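Local coordinates for protein transcriptional regulator fur family (Xanthomonas campestris pv. campestris, PDB 7DH8) that probably represses zinc-uptake genes as a zinc-activated, DNA-binding transcriptional regulator of the Fur family, at residues Phe95-Glu100 with Ala114-Pro119; Val118-Cys123 with Ala129-Asp134; Arg144-Ala147 with Gln151-Ala154. All coordinates share one frame; numbering follows the deposited sequence.

How the contacts relate
Contacts 1 and 2 lie about 9 Å apart, centre to centre, share V118 and P119 and use the same zinc ion. Contact 1 is a surface contact near the middle of the chain, made almost wholly by two metal-bound histidines. Contact 2 is partly buried: a short hairpin, tied by backbone hydrogen bonds and lined with apolar side chains, that contributes E131 to that zinc and C123 to a second one. Contact 3, its centre about 22 Å from that of the chain, has neither metal nor hydrogen bond, with only aliphatic packing of a helix end on P152. Strands 119-123 and 151-160, neighbours in one sheet, join contacts 2 and 3; all three also touch the second subunit.

Contact 1: residues Phe95-Glu100 with Ala114-Pro119; sequences FVHKLE and AQHSVP. With ZN (zinc ion), chain B.
H97 on strand 96-99 and H116 in the loop leading to strand 119-123 sit with their CA atoms 9.6 Å apart, and no hydrogen bond runs between the two segments. The link is a zinc site of the Fur family: strand 96-99 pairs with strand 104-107 as the probable wing of the winged-helix DNA-binding domain, while the loop leads to the sheet that follows. Both histidines give NE2 to the ion, at 2.0 Å from H97 and 2.2 Å from H116, and the angle at the zinc between the two NE2 atoms is about 96°. The planes of the two imidazoles stand almost perpendicular, at 89°, and the shared ion brings the rings together. H116 NE2 comes in at the edge of the H97 ring and lies 3.1 Å from H97 CE1. The two NE2 atoms are also close, but each is directed to the metal and no hydrogen bond joins them. H116 CG is wedged between its own backbone N and carbonyl carbon (chi1 54°), which swings the ring from the loop toward strand 96-99. V118 CG1 borders that ring in its plane. C108 and E131 complete the four-residue site, which thus joins strand 96-99 to the sheet that follows; F120 packs edge-to-face with the H97 ring. The two rings receive zinc differently: it is nearly centred between the carbons flanking H97 NE2, but at H116 it leans toward CE1, 2.7 Å away against 3.5 Å for CD2.

Contact 2: residues Val118-Cys123 with Ala129-Asp134; sequences VPFLIC and AVELED. With ZN (zinc ion), chain B; ZN (zinc ion), chain C.
L121 and V130 form an antiparallel hydrogen-bonded pair: L121 N donates to V130 O, and V130 N to L121 O, both at 2.8 Å. A third bond, from L132 N to P119 O, is nearly straight at 171° and extends the ladder past strand 129-131. P119 has no N-H to offer. The backbone groups of F120 and I122 that turn away from strand 129-131 pair with strand 151-160, through L157 and V159. E131 is extended, with CG anti to its backbone N (chi1 -179°), and runs beside the F120 ring, whose CE2 is 3.4 Å from E131 CB. Its OE2 binds zinc at 2.0 Å, next to V118 CG2, while OE1 takes a weak hydrogen bond from H109 N. D134 N-caps the next helix through OD1 to V137 N; its OD2 makes a salt bridge with R144 of the second subunit. The side chains of L121 and L132 cross at about a right angle. C123 SG binds another zinc with C126, C163 and C166. A beta hairpin giving two of four cysteines to one zinc site from its turn end and a glutamate to another from its edge strand is consistent with the Fur-family dimerization domain.

Contact 3: residues Arg144-Ala147 with Gln151-Ala154; sequences RAKA and QPQA
A145 and K146, near the C-terminal end of helix 135-146, pack against the ring of P152 at the start of strand 151-160. The A145 methyl is the inner half of the contact: CB lies 3.9 Å from P152 CB and equally near CG. K146 covers the neighbouring part of the ring, crossing it at about a right angle. Its chain is extended beyond CG, so alternate carbons of the zigzag bear on the proline, with CG 3.7 Å from P152 CD and CE 3.9 Å from the same atom. The first torsion sets this up: CG stands anti to the carbonyl carbon (chi1 -67°), which carries the aliphatic shaft across the ring. Only carbon atoms meet between the side chains, and no hydrogen bond ties the segments.

The short connection between the helix and the strand holds the two close; the CA atoms of K146 and Q151 are 5.9 Å apart. F150 in that connection also touches A145. Farther out, the second subunit packs against the contact, its L121 on A145 and its V159 on P152, while its D134 forms a salt bridge with R144 NH1, one helical residue before A145. Q151, P152 and A154 pair in an antiparallel ladder with a strand of that subunit, so the sheet continues over the interface. A helix turning back through a short connection into a strand that joins an intersubunit sheet is consistent with the alpha/beta dimerization domain of Fur-family regulators.

Contact 1: residues Phe95-Glu100 with Ala114-Pro119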
ATOM      1  N   PHE A  95      16.093  -4.672   6.350  1.00 42.13           N
ATOM      2  CA  PHE A  95      17.020  -4.734   5.223  1.00 42.03           C
ATOM      3  C   PHE A  95      16.324  -4.840   3.867  1.00 37.88           C
ATOM      4  O   PHE A  95      16.963  -4.611   2.846  1.00 35.09           O
ATOM      5  CB  PHE A  95      17.987  -5.912   5.397  1.00 39.46           C
ATOM      6  CG  PHE A  95      18.736  -5.873   6.707  1.00 48.48           C
ATOM      7  CD1 PHE A  95      19.595  -4.802   7.002  1.00 52.56           C
ATOM      8  CD2 PHE A  95      18.582  -6.878   7.649  1.00 51.99           C
ATOM      9  CE1 PHE A  95      20.287  -4.756   8.192  1.00 59.94           C
ATOM     10  CE2 PHE A  95      19.281  -6.833   8.843  1.00 59.94           C
ATOM     11  CZ  PHE A  95      20.127  -5.772   9.120  1.00 62.67           C
ATOM     12  N   VAL A  96      15.049  -5.205   3.843  1.00 40.61           N
ATOM     13  CA  VAL A  96      14.280  -5.387   2.612  1.00 28.86           C
ATOM     14  C   VAL A  96      12.924  -4.783   2.892  1.00 32.66           C
ATOM     15  O   VAL A  96      12.417  -4.896   4.010  1.00 36.06           O
ATOM     16  CB  VAL A  96      14.156  -6.877   2.249  1.00 29.35           C
ATOM     17  CG1 VAL A  96      12.875  -7.154   1.380  1.00 29.17           C
ATOM     18  CG2 VAL A  96      15.464  -7.393   1.580  1.00 30.60           C
ATOM     19  N   HIS A  97      12.355  -4.091   1.917  1.00 27.69           N
ATOM     20  CA  HIS A  97      11.034  -3.533   2.073  1.00 28.50           C
ATOM     21  C   HIS A  97      10.099  -4.283   1.155  1.00 33.18           C
ATOM     22  O   HIS A  97      10.446  -4.547   0.005  1.00 26.57           O
ATOM     23  CB  HIS A  97      10.975  -2.031   1.723  1.00 28.18           C
ATOM     24  CG  HIS A  97      11.827  -1.173   2.608  1.00 30.38           C
ATOM     25  ND1 HIS A  97      11.409  -0.761   3.855  1.00 33.69           N
ATOM     26  CD2 HIS A  97      13.055  -0.633   2.425  1.00 32.75           C
ATOM     27  CE1 HIS A  97      12.357  -0.025   4.415  1.00 34.36           C
ATOM     28  NE2 HIS A  97      13.354   0.096   3.552  1.00 30.97           N
ATOM     29  N   LYS A  98       8.903  -4.577   1.652  1.00 28.36           N
ATOM     30  CA  LYS A  98       7.854  -5.067   0.791  1.00 28.98           C
ATOM     31  C   LYS A  98       7.024  -3.880   0.346  1.00 29.61           C
ATOM     32  O   LYS A  98       6.505  -3.135   1.186  1.00 35.44           O
ATOM     33  CB  LYS A  98       6.952  -6.083   1.496  1.00 29.99           C
ATOM     34  CG  LYS A  98       5.916  -6.737   0.479  1.00 28.58           C
ATOM     35  CD  LYS A  98       4.925  -7.637   1.253  1.00 39.00           C
ATOM     36  CE  LYS A  98       3.664  -7.976   0.421  1.00 43.39           C
ATOM     37  NZ  LYS A  98       2.817  -9.022   1.138  1.00 46.92           N
ATOM     38  N   LEU A  99       6.927  -3.687  -0.963  1.00 27.00           N
ATOM     39  CA  LEU A  99       6.078  -2.642  -1.548  1.00 26.60           C
ATOM     40  C   LEU A  99       4.666  -3.190  -1.697  1.00 34.09           C
ATOM     41  O   LEU A  99       4.417  -4.060  -2.527  1.00 32.12           O
ATOM     42  CB  LEU A  99       6.629  -2.227  -2.899  1.00 27.26           C
ATOM     43  CG  LEU A  99       8.054  -1.658  -2.731  1.00 33.02           C
ATOM     44  CD1 LEU A  99       8.658  -1.334  -4.090  1.00 28.00           C
ATOM     45  CD2 LEU A  99       8.061  -0.415  -1.753  1.00 29.77           C
ATOM     46  N   GLU A 100       3.728  -2.649  -0.924  1.00 33.14           N
ATOM     47  CA  GLU A 100       2.404  -3.249  -0.900  1.00 37.01           C
ATOM     48  C   GLU A 100       1.637  -3.046  -2.174  1.00 32.38           C
ATOM     49  O   GLU A 100       0.808  -3.896  -2.510  1.00 32.74           O
ATOM     50  CB  GLU A 100       1.583  -2.695   0.263  1.00 30.99           C
ATOM     51  CG  GLU A 100       2.278  -2.863   1.548  1.00 35.52           C
ATOM     52  CD  GLU A 100       2.072  -4.251   2.117  1.00 36.42           C
ATOM     53  OE1 GLU A 100       1.230  -4.974   1.569  1.00 37.99           O
ATOM     54  OE2 GLU A 100       2.756  -4.608   3.107  1.00 42.17           O
ATOM     55  N   ALA A 114      17.428   0.844  11.298  1.00 77.33           N
ATOM     56  CA  ALA A 114      16.592  -0.130  12.000  1.00 72.55           C
ATOM     57  C   ALA A 114      15.448  -0.524  11.077  1.00 71.95           C
ATOM     58  O   ALA A 114      15.676  -0.780   9.892  1.00 74.60           O
ATOM     59  CB  ALA A 114      16.067   0.374  13.346  1.00 67.12           C
ATOM     60  N   GLN A 115      14.227  -0.595  11.593  1.00 69.06           N
ATOM     61  CA  GLN A 115      13.059  -0.669  10.734  1.00 66.36           C
ATOM     62  C   GLN A 115      12.392   0.691  10.812  1.00 60.64           C
ATOM     63  O   GLN A 115      12.467   1.374  11.838  1.00 58.78           O
ATOM     64  CB  GLN A 115      12.076  -1.784  11.120  1.00 66.32           C
ATOM     65  CG  GLN A 115      11.163  -1.502  12.328  1.00 71.05           C
ATOM     66  CD  GLN A 115      10.596  -2.791  12.953  1.00 81.78           C
ATOM     67  OE1 GLN A 115      11.085  -3.270  13.986  1.00 86.01           O
ATOM     68  NE2 GLN A 115       9.565  -3.360  12.319  1.00 84.11           N
ATOM     69  N   HIS A 116      11.782   1.097   9.709  1.00 54.64           N
ATOM     70  CA  HIS A 116      11.453   2.498   9.531  1.00 46.34           C
ATOM     71  C   HIS A 116      10.367   2.577   8.486  1.00 38.85           C
ATOM     72  O   HIS A 116      10.261   1.720   7.611  1.00 39.90           O
ATOM     73  CB  HIS A 116      12.663   3.295   9.048  1.00 43.09           C
ATOM     74  CG  HIS A 116      13.285   2.730   7.807  1.00 49.56           C
ATOM     75  ND1 HIS A 116      14.008   1.560   7.811  1.00 52.31           N
ATOM     76  CD2 HIS A 116      13.268   3.154   6.519  1.00 48.98           C
ATOM     77  CE1 HIS A 116      14.446   1.310   6.590  1.00 50.42           C
ATOM     78  NE2 HIS A 116      14.002   2.257   5.790  1.00 43.91           N
ATOM     79  N   SER A 117       9.667   3.688   8.512  1.00 31.54           N
ATOM     80  CA  SER A 117       8.632   3.977   7.538  1.00 34.63           C
ATOM     81  C   SER A 117       9.147   5.101   6.657  1.00 33.83           C
ATOM     82  O   SER A 117       9.691   6.093   7.180  1.00 33.07           O
ATOM     83  CB  SER A 117       7.338   4.365   8.264  1.00 38.71           C
ATOM     84  OG  SER A 117       6.855   3.151   8.827  1.00 45.89           O
ATOM     85  N   VAL A 118       9.047   4.910   5.333  1.00 32.92           N
ATOM     86  CA  VAL A 118       9.581   5.891   4.374  1.00 33.16           C
ATOM     87  C   VAL A 118       8.739   5.880   3.107  1.00 27.32           C
ATOM     88  O   VAL A 118       8.220   4.842   2.726  1.00 30.03           O
ATOM     89  CB  VAL A 118      11.041   5.615   3.983  1.00 33.24           C
ATOM     90  CG1 VAL A 118      11.980   5.880   5.129  1.00 38.19           C
ATOM     91  CG2 VAL A 118      11.179   4.189   3.360  1.00 29.13           C
ATOM     92  N   PRO A 119       8.619   7.004   2.427  1.00 32.32           N
ATOM     93  CA  PRO A 119       7.976   7.019   1.113  1.00 32.68           C
ATOM     94  C   PRO A 119       8.835   6.332   0.062  1.00 27.85           C
ATOM     95  O   PRO A 119      10.072   6.397   0.071  1.00 30.09           O
ATOM     96  CB  PRO A 119       7.855   8.525   0.796  1.00 34.16           C
ATOM     97  CG  PRO A 119       8.054   9.224   2.169  1.00 37.72           C
ATOM     98  CD  PRO A 119       9.031   8.344   2.863  1.00 35.96           C
TER
HETATM   99 ZN    ZN B 201      14.874   1.366   3.922  1.00 34.00          ZN

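Contact 2: residues Val118-Cys123 with Ala129-Asp134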
ATOM      1  N   VAL A 118       9.047   4.910   5.333  1.00 32.92           N
ATOM      2  CA  VAL A 118       9.581   5.891   4.374  1.00 33.16           C
ATOM      3  C   VAL A 118       8.739   5.880   3.107  1.00 27.32           C
ATOM      4  O   VAL A 118       8.220   4.842   2.726  1.00 30.03           O
ATOM      5  CB  VAL A 118      11.041   5.615   3.983  1.00 33.24           C
ATOM      6  CG1 VAL A 118      11.980   5.880   5.129  1.00 38.19           C
ATOM      7  CG2 VAL A 118      11.179   4.189   3.360  1.00 29.13           C
ATOM      8  N   PRO A 119       8.619   7.004   2.427  1.00 32.32           N
ATOM      9  CA  PRO A 119       7.976   7.019   1.113  1.00 32.68           C
ATOM     10  C   PRO A 119       8.835   6.332   0.062  1.00 27.85           C
ATOM     11  O   PRO A 119      10.072   6.397   0.071  1.00 30.09           O
ATOM     12  CB  PRO A 119       7.855   8.525   0.796  1.00 34.16           C
ATOM     13  CG  PRO A 119       8.054   9.224   2.169  1.00 37.72           C
ATOM     14  CD  PRO A 119       9.031   8.344   2.863  1.00 35.96           C
ATOM     15  N   PHE A 120       8.134   5.773  -0.890  1.00 27.08           N
ATOM     16  CA  PHE A 120       8.643   5.240  -2.140  1.00 26.69           C
ATOM     17  C   PHE A 120       7.945   5.917  -3.293  1.00 23.95           C
ATOM     18  O   PHE A 120       6.717   6.080  -3.247  1.00 24.36           O
ATOM     19  CB  PHE A 120       8.358   3.715  -2.230  1.00 28.92           C
ATOM     20  CG  PHE A 120       9.199   2.940  -1.322  1.00 28.12           C
ATOM     21  CD1 PHE A 120       8.774   2.700  -0.028  1.00 30.75           C
ATOM     22  CD2 PHE A 120      10.436   2.487  -1.723  1.00 32.28           C
ATOM     23  CE1 PHE A 120       9.580   2.031   0.852  1.00 33.24           C
ATOM     24  CE2 PHE A 120      11.244   1.813  -0.828  1.00 27.35           C
ATOM     25  CZ  PHE A 120      10.817   1.585   0.437  1.00 28.98           C
ATOM     26  N   LEU A 121       8.727   6.303  -4.333  1.00 22.11           N
ATOM     27  CA  LEU A 121       8.192   6.725  -5.618  1.00 24.73           C
ATOM     28  C   LEU A 121       8.224   5.507  -6.528  1.00 27.74           C
ATOM     29  O   LEU A 121       9.296   4.965  -6.790  1.00 29.40           O
ATOM     30  CB  LEU A 121       9.037   7.846  -6.235  1.00 18.70           C
ATOM     31  CG  LEU A 121       9.347   9.057  -5.327  1.00 22.18           C
ATOM     32  CD1 LEU A 121      10.288  10.010  -5.990  1.00 30.40           C
ATOM     33  CD2 LEU A 121       8.014   9.716  -4.883  1.00 32.81           C
ATOM     34  N   ILE A 122       7.074   5.068  -7.006  1.00 28.41           N
ATOM     35  CA  ILE A 122       7.003   3.848  -7.796  1.00 26.02           C
ATOM     36  C   ILE A 122       6.443   4.213  -9.151  1.00 22.77           C
ATOM     37  O   ILE A 122       5.334   4.724  -9.246  1.00 24.41           O
ATOM     38  CB  ILE A 122       6.160   2.763  -7.100  1.00 27.59           C
ATOM     39  CG1 ILE A 122       6.735   2.448  -5.733  1.00 24.40           C
ATOM     40  CG2 ILE A 122       6.154   1.418  -7.937  1.00 28.13           C
ATOM     41  CD1 ILE A 122       5.725   1.516  -4.883  1.00 24.29           C
ATOM     42  N   CYS A 123       7.241   4.026 -10.214  1.00 23.17           N
ATOM     43  CA  CYS A 123       6.784   4.459 -11.516  1.00 26.76           C
ATOM     44  C   CYS A 123       5.730   3.468 -11.980  1.00 31.34           C
ATOM     45  O   CYS A 123       5.961   2.263 -11.939  1.00 27.86           O
ATOM     46  CB  CYS A 123       7.943   4.523 -12.519  1.00 29.39           C
ATOM     47  SG  CYS A 123       7.420   4.972 -14.160  1.00 29.73           S
ATOM     48  N   ALA A 129      11.427   1.821  -8.339  1.00 26.21           N
ATOM     49  CA  ALA A 129      10.995   2.266  -7.020  1.00 27.96           C
ATOM     50  C   ALA A 129      12.139   3.008  -6.353  1.00 34.56           C
ATOM     51  O   ALA A 129      13.265   2.510  -6.268  1.00 38.12           O
ATOM     52  CB  ALA A 129      10.550   1.112  -6.141  1.00 26.86           C
ATOM     53  N   VAL A 130      11.866   4.221  -5.919  1.00 30.68           N
ATOM     54  CA  VAL A 130      12.902   5.028  -5.276  1.00 27.19           C
ATOM     55  C   VAL A 130      12.487   5.220  -3.829  1.00 29.83           C
ATOM     56  O   VAL A 130      11.373   5.688  -3.561  1.00 28.95           O
ATOM     57  CB  VAL A 130      13.091   6.385  -5.963  1.00 27.43           C
ATOM     58  CG1 VAL A 130      14.157   7.221  -5.169  1.00 28.72           C
ATOM     59  CG2 VAL A 130      13.553   6.201  -7.410  1.00 33.27           C
ATOM     60  N   GLU A 131      13.420   4.963  -2.912  1.00 32.64           N
ATOM     61  CA  GLU A 131      13.175   5.038  -1.485  1.00 32.11           C
ATOM     62  C   GLU A 131      13.640   6.392  -0.978  1.00 31.15           C
ATOM     63  O   GLU A 131      14.812   6.704  -1.105  1.00 33.78           O
ATOM     64  CB  GLU A 131      13.945   3.955  -0.737  1.00 34.10           C
ATOM     65  CG  GLU A 131      13.657   4.038   0.786  1.00 29.68           C
ATOM     66  CD  GLU A 131      14.349   2.939   1.590  1.00 34.29           C
ATOM     67  OE1 GLU A 131      14.910   1.995   0.988  1.00 30.39           O
ATOM     68  OE2 GLU A 131      14.310   2.996   2.852  1.00 34.66           O
ATOM     69  N   LEU A 132      12.746   7.153  -0.356  1.00 31.22           N
ATOM     70  CA  LEU A 132      13.108   8.433   0.230  1.00 34.48           C
ATOM     71  C   LEU A 132      13.197   8.279   1.747  1.00 40.00           C
ATOM     72  O   LEU A 132      12.984   7.200   2.316  1.00 42.06           O
ATOM     73  CB  LEU A 132      12.079   9.506  -0.172  1.00 34.59           C
ATOM     74  CG  LEU A 132      11.790   9.658  -1.680  1.00 42.95           C
ATOM     75  CD1 LEU A 132      10.912  10.880  -1.931  1.00 43.33           C
ATOM     76  CD2 LEU A 132      13.107   9.795  -2.458  1.00 51.15           C
ATOM     77  N   GLU A 133      13.517   9.366   2.414  1.00 39.87           N
ATOM     78  CA  GLU A 133      13.309   9.486   3.860  1.00 38.17           C
ATOM     79  C   GLU A 133      12.730  10.824   4.297  1.00 36.14           C
ATOM     80  O   GLU A 133      13.397  11.852   4.134  1.00 31.48           O
ATOM     81  CB  GLU A 133      14.633   9.440   4.624  1.00 42.16           C
ATOM     82  CG  GLU A 133      14.493   9.486   6.165  1.00 47.42           C
ATOM     83  CD  GLU A 133      14.500  10.932   6.704  1.00 58.87           C
ATOM     84  OE1 GLU A 133      14.682  11.866   5.865  1.00 61.87           O
ATOM     85  OE2 GLU A 133      14.380  11.143   7.957  1.00 53.86           O
ATOM     86  N   ASP A 134      11.477  10.824   4.808  1.00 37.34           N
ATOM     87  CA  ASP A 134      10.826  12.075   5.264  1.00 39.71           C
ATOM     88  C   ASP A 134      10.368  11.787   6.696  1.00 37.36           C
ATOM     89  O   ASP A 134       9.491  10.947   6.902  1.00 34.93           O
ATOM     90  CB  ASP A 134       9.709  12.332   4.271  1.00 37.01           C
ATOM     91  CG  ASP A 134       9.328  13.817   4.222  1.00 40.90           C
ATOM     92  OD1 ASP A 134       9.055  14.411   5.292  1.00 37.83           O
ATOM     93  OD2 ASP A 134       9.368  14.408   3.107  1.00 39.75           O
TER
HETATM   94 ZN    ZN B 201      14.874   1.366   3.922  1.00 34.00          ZN
HETATM   95 ZN    ZN C 202       9.492   4.904 -15.258  1.00 33.45          ZN

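Contact 3: residues Arg144-Ala147 with Gln151-Ala154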
ATOM      1  N   ARG A 144      -1.624  12.760  13.381  1.00 31.72           N
ATOM      2  CA  ARG A 144      -3.008  12.605  12.950  1.00 36.06           C
ATOM      3  C   ARG A 144      -3.630  11.383  13.601  1.00 33.96           C
ATOM      4  O   ARG A 144      -4.760  11.431  14.101  1.00 32.99           O
ATOM      5  CB  ARG A 144      -3.078  12.474  11.425  1.00 27.58           C
ATOM      6  CG  ARG A 144      -2.809  13.767  10.578  1.00 33.49           C
ATOM      7  CD  ARG A 144      -3.731  14.943  11.026  1.00 34.08           C
ATOM      8  NE  ARG A 144      -5.172  14.592  11.021  1.00 32.09           N
ATOM      9  CZ  ARG A 144      -5.881  14.575   9.893  1.00 30.39           C
ATOM     10  NH1 ARG A 144      -5.279  14.901   8.733  1.00 28.70           N
ATOM     11  NH2 ARG A 144      -7.160  14.276   9.923  1.00 35.90           N
ATOM     12  N   ALA A 145      -2.897  10.259  13.574  1.00 33.74           N
ATOM     13  CA  ALA A 145      -3.388   9.012  14.156  1.00 36.27           C
ATOM     14  C   ALA A 145      -3.625   9.158  15.650  1.00 37.63           C
ATOM     15  O   ALA A 145      -4.689   8.798  16.154  1.00 33.13           O
ATOM     16  CB  ALA A 145      -2.397   7.872  13.866  1.00 26.35           C
ATOM     17  N   LYS A 146      -2.648   9.732  16.379  1.00 33.43           N
ATOM     18  CA  LYS A 146      -2.743   9.745  17.817  1.00 39.13           C
ATOM     19  C   LYS A 146      -3.839  10.675  18.294  1.00 35.34           C
ATOM     20  O   LYS A 146      -4.411  10.445  19.350  1.00 37.18           O
ATOM     21  CB  LYS A 146      -1.414  10.130  18.421  1.00 40.53           C
ATOM     22  CG  LYS A 146      -0.377   9.054  18.148  1.00 40.45           C
ATOM     23  CD  LYS A 146       0.859   9.292  19.005  1.00 41.44           C
ATOM     24  CE  LYS A 146       2.023   8.499  18.481  1.00 42.17           C
ATOM     25  NZ  LYS A 146       3.248   8.886  19.259  1.00 48.78           N
ATOM     26  N   ALA A 147      -4.176  11.682  17.509  1.00 32.30           N
ATOM     27  CA  ALA A 147      -5.246  12.613  17.887  1.00 33.54           C
ATOM     28  C   ALA A 147      -6.626  11.991  17.752  1.00 40.10           C
ATOM     29  O   ALA A 147      -7.601  12.560  18.268  1.00 48.23           O
ATOM     30  CB  ALA A 147      -5.166  13.876  17.006  1.00 46.58           C
ATOM     31  N   GLN A 151      -3.129   4.038  17.751  1.00 33.54           N
ATOM     32  CA  GLN A 151      -1.725   3.950  18.150  1.00 32.07           C
ATOM     33  C   GLN A 151      -0.895   3.464  16.934  1.00 31.89           C
ATOM     34  O   GLN A 151      -0.863   2.258  16.639  1.00 33.26           O
ATOM     35  CB  GLN A 151      -1.576   3.009  19.363  1.00 32.26           C
ATOM     36  CG  GLN A 151      -2.454   3.568  20.546  1.00 33.40           C
ATOM     37  CD  GLN A 151      -2.082   3.123  21.925  1.00 44.06           C
ATOM     38  OE1 GLN A 151      -1.129   2.378  22.127  1.00 42.27           O
ATOM     39  NE2 GLN A 151      -2.893   3.559  22.917  1.00 36.97           N
ATOM     40  N   PRO A 152      -0.234   4.359  16.210  1.00 35.85           N
ATOM     41  CA  PRO A 152       0.383   3.996  14.925  1.00 33.51           C
ATOM     42  C   PRO A 152       1.819   3.481  14.821  1.00 34.83           C
ATOM     43  O   PRO A 152       2.795   4.144  15.206  1.00 31.07           O
ATOM     44  CB  PRO A 152       0.588   5.356  14.239  1.00 33.00           C
ATOM     45  CG  PRO A 152       0.848   6.317  15.453  1.00 30.23           C
ATOM     46  CD  PRO A 152      -0.015   5.765  16.606  1.00 35.23           C
ATOM     47  N   GLN A 153       1.926   2.263  14.278  1.00 28.66           N
ATOM     48  CA  GLN A 153       3.214   1.643  14.026  1.00 37.78           C
ATOM     49  C   GLN A 153       4.161   1.445  12.840  1.00 42.29           C
ATOM     50  O   GLN A 153       5.384   1.512  13.024  1.00 44.93           O
ATOM     51  CB  GLN A 153       2.980   0.151  14.328  1.00 36.78           C
ATOM     52  CG  GLN A 153       2.432  -0.072  15.741  1.00 42.87           C
ATOM     53  CD  GLN A 153       3.440   0.257  16.836  1.00 55.84           C
ATOM     54  OE1 GLN A 153       4.629   0.522  16.560  1.00 53.18           O
ATOM     55  NE2 GLN A 153       2.985   0.222  18.094  1.00 61.34           N
ATOM     56  N   ALA A 154       3.632   1.256  11.642  1.00 36.60           N
ATOM     57  CA  ALA A 154       4.484   1.113  10.461  1.00 35.22           C
ATOM     58  C   ALA A 154       3.494   1.797   9.511  1.00 35.53           C
ATOM     59  O   ALA A 154       2.280   1.555   9.539  1.00 38.13           O
ATOM     60  CB  ALA A 154       4.710  -0.240   9.766  1.00 33.47           C
TER